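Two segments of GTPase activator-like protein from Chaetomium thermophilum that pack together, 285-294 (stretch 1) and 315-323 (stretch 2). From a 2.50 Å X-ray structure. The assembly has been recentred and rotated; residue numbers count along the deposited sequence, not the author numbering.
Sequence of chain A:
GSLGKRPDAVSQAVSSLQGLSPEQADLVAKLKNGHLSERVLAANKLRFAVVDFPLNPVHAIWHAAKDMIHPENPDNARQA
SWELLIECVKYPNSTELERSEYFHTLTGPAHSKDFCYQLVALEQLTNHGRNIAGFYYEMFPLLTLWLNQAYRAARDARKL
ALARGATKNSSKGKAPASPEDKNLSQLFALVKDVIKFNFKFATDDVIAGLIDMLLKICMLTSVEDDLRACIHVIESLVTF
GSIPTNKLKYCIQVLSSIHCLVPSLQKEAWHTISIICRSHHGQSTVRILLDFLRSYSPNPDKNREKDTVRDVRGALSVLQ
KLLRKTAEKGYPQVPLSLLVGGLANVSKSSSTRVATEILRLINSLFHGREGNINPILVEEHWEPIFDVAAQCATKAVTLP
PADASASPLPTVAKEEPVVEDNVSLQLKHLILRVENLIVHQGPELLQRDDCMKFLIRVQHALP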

# COMPACT_ATOMS: atom_id res chain seq x y z
N THR A 285 5.42 4.35 15.54
CA THR A 285 5.27 5.18 14.34
C THR A 285 5.76 6.61 14.54
O THR A 285 6.46 7.16 13.68
CB THR A 285 3.80 5.21 13.90
OG1 THR A 285 3.30 3.87 13.81
CG2 THR A 285 3.64 5.92 12.55
N VAL A 286 5.39 7.23 15.66
CA VAL A 286 5.85 8.59 15.98
C VAL A 286 7.37 8.62 16.03
O VAL A 286 8.03 9.46 15.42
CB VAL A 286 5.28 9.08 17.32
CG1 VAL A 286 5.95 10.36 17.77
CG2 VAL A 286 3.78 9.31 17.22
N ARG A 287 7.92 7.68 16.81
CA ARG A 287 9.36 7.49 16.96
C ARG A 287 10.07 7.33 15.62
O ARG A 287 11.11 7.95 15.37
CB ARG A 287 9.56 6.25 17.83
CG ARG A 287 11.00 5.82 18.07
CD ARG A 287 11.14 5.14 19.43
NE ARG A 287 10.02 4.25 19.72
CZ ARG A 287 10.00 2.93 19.52
NH1 ARG A 287 11.06 2.29 19.03
NH2 ARG A 287 8.91 2.24 19.83
N ILE A 288 9.47 6.50 14.75
CA ILE A 288 9.96 6.27 13.38
C ILE A 288 9.94 7.56 12.59
O ILE A 288 10.93 7.93 11.96
CB ILE A 288 9.11 5.20 12.64
CG1 ILE A 288 9.44 3.81 13.20
CG2 ILE A 288 9.34 5.22 11.13
CD1 ILE A 288 8.39 2.76 12.89
N LEU A 289 8.80 8.23 12.59
CA LEU A 289 8.61 9.49 11.86
C LEU A 289 9.60 10.57 12.30
O LEU A 289 10.02 11.40 11.48
CB LEU A 289 7.20 10.02 12.10
CG LEU A 289 6.04 9.36 11.37
CD1 LEU A 289 4.73 9.80 12.00
CD2 LEU A 289 6.06 9.72 9.89
N LEU A 290 9.93 10.58 13.59
CA LEU A 290 10.88 11.56 14.11
C LEU A 290 12.26 11.15 13.69
O LEU A 290 13.05 12.01 13.27
CB LEU A 290 10.81 11.67 15.62
CG LEU A 290 9.60 12.42 16.15
CD1 LEU A 290 9.43 12.11 17.64
CD2 LEU A 290 9.72 13.91 15.91
N ASP A 291 12.55 9.85 13.80
CA ASP A 291 13.82 9.27 13.34
C ASP A 291 14.18 9.78 11.95
O ASP A 291 15.33 10.08 11.68
CB ASP A 291 13.78 7.73 13.30
CG ASP A 291 14.02 7.08 14.65
OD1 ASP A 291 14.48 7.75 15.60
OD2 ASP A 291 13.73 5.88 14.75
N PHE A 292 13.20 9.91 11.06
CA PHE A 292 13.49 10.44 9.74
C PHE A 292 14.08 11.82 9.86
O PHE A 292 14.92 12.21 9.06
CB PHE A 292 12.24 10.44 8.86
CG PHE A 292 11.67 9.07 8.62
CD1 PHE A 292 12.51 7.99 8.35
CD2 PHE A 292 10.30 8.85 8.68
CE1 PHE A 292 11.98 6.72 8.13
CE2 PHE A 292 9.77 7.58 8.46
CZ PHE A 292 10.61 6.52 8.19
N LEU A 293 13.66 12.55 10.89
CA LEU A 293 14.22 13.85 11.20
C LEU A 293 15.49 13.73 12.04
O LEU A 293 16.53 14.29 11.68
CB LEU A 293 13.17 14.70 11.92
CG LEU A 293 11.75 14.75 11.33
CD1 LEU A 293 10.82 15.61 12.19
CD2 LEU A 293 11.78 15.26 9.90
N ARG A 294 15.40 13.01 13.16
CA ARG A 294 16.52 12.83 14.11
C ARG A 294 17.69 12.05 13.49
O ARG A 294 18.80 12.55 13.48
CB ARG A 294 16.05 12.14 15.40
N ALA A 315 7.75 12.46 6.32
CA ALA A 315 7.64 12.60 7.77
C ALA A 315 7.02 13.92 8.16
O ALA A 315 6.18 13.98 9.04
CB ALA A 315 9.00 12.46 8.44
N LEU A 316 7.44 14.99 7.49
CA LEU A 316 6.86 16.30 7.71
C LEU A 316 5.38 16.28 7.36
O LEU A 316 4.54 16.76 8.12
CB LEU A 316 7.57 17.35 6.84
CG LEU A 316 8.70 18.18 7.45
CD1 LEU A 316 9.63 17.40 8.37
CD2 LEU A 316 9.50 18.85 6.34
N SER A 317 5.07 15.73 6.20
CA SER A 317 3.71 15.70 5.70
C SER A 317 2.82 14.96 6.69
O SER A 317 1.73 15.43 7.05
CB SER A 317 3.70 14.97 4.34
OG SER A 317 2.51 15.23 3.62
N VAL A 318 3.29 13.81 7.12
CA VAL A 318 2.50 12.92 7.96
C VAL A 318 2.43 13.51 9.36
O VAL A 318 1.41 13.41 10.03
CB VAL A 318 3.07 11.48 7.97
CG1 VAL A 318 2.46 10.66 9.08
CG2 VAL A 318 2.82 10.80 6.64
N LEU A 319 3.53 14.13 9.79
CA LEU A 319 3.58 14.77 11.11
C LEU A 319 2.64 15.95 11.19
O LEU A 319 1.94 16.14 12.16
CB LEU A 319 5.01 15.21 11.47
CG LEU A 319 5.89 14.06 12.00
CD1 LEU A 319 7.38 14.43 12.06
CD2 LEU A 319 5.39 13.62 13.36
N GLN A 320 2.61 16.76 10.15
CA GLN A 320 1.72 17.90 10.14
C GLN A 320 0.30 17.42 10.29
O GLN A 320 -0.49 18.02 10.98
CB GLN A 320 1.87 18.67 8.85
CG GLN A 320 0.88 19.80 8.68
CD GLN A 320 1.23 20.67 7.48
OE1 GLN A 320 2.41 20.91 7.17
NE2 GLN A 320 0.21 21.13 6.80
N LYS A 321 -0.02 16.33 9.64
CA LYS A 321 -1.35 15.75 9.71
C LYS A 321 -1.57 15.09 11.09
O LYS A 321 -2.59 15.34 11.74
CB LYS A 321 -1.53 14.76 8.55
CG LYS A 321 -2.95 14.30 8.29
CD LYS A 321 -3.91 15.41 7.86
CE LYS A 321 -5.35 14.90 7.82
NZ LYS A 321 -6.37 16.00 7.82
N LEU A 322 -0.59 14.33 11.56
CA LEU A 322 -0.70 13.71 12.86
C LEU A 322 -0.89 14.72 13.97
O LEU A 322 -1.78 14.56 14.80
CB LEU A 322 0.53 12.85 13.17
CG LEU A 322 0.38 11.90 14.37
CD1 LEU A 322 -0.95 11.17 14.38
CD2 LEU A 322 1.50 10.87 14.40
N LEU A 323 -0.08 15.78 13.98
CA LEU A 323 -0.13 16.79 15.03
C LEU A 323 -1.45 17.54 15.18
O LEU A 323 -1.61 18.28 16.13
CB LEU A 323 0.98 17.82 14.81
CG LEU A 323 2.38 17.31 15.13
CD1 LEU A 323 3.41 18.15 14.41
CD2 LEU A 323 2.64 17.33 16.63

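Two helical segments pack here almost entirely through apolar side chains, with one backbone carbonyl oxygen also in contact. Their axes approach to 9.5 Å with an angle of 136° between their N-to-C directions, so the chains run roughly against each other, and no hydrogen bond crosses between them; about 400 Å² is buried.

Stretch 2 opens with Ala315, where the backbones come nearest: its CA lies 5.2 Å from the CA of Leu289. A methyl group suits so tight a place. Ala315 CB rests 3.4 Å from the backbone atom Leu289 O and 3.8 Å from Phe292 CB, and it sits at the edge of the Phe292 ring, near the ring plane. Leu316 follows with its CA-to-CB bond directed away from stretch 1, yet its longer side chain still brings CD1 to 3.4 Å from Leu293 CD2. Ser317, a polar residue, falls on the helix face that stretch 1 does not reach and is partly exposed.

Val318 turns back toward the partner, and its CG1 meets Leu289 CD1 at 3.8 Å. Leu319, one helical turn after Ala315, has the reach to touch two leucines: its CD1 lies 3.6 Å from Leu293 CD1, while its CD2 lies 4.1 Å from Leu289 CD1. Gln320 and Lys321 again point their polar groups out of reach of stretch 1, both partly exposed, as their chemistry favors. Leu322 completes the contact, its CD2 standing 3.9 Å from Val286 CG2 and 4.2 Å from Leu289 CD1.

Ala315, Val318, Leu319 and Leu322 thus follow the three- and four-residue spacing that gathers side chains on one helix face. Together they form a hole that receives Leu289 as a knob. With chi1 in m and chi2 in t, this branched, wholly apolar side chain sits among these four side chains and has the largest area covered across the interface.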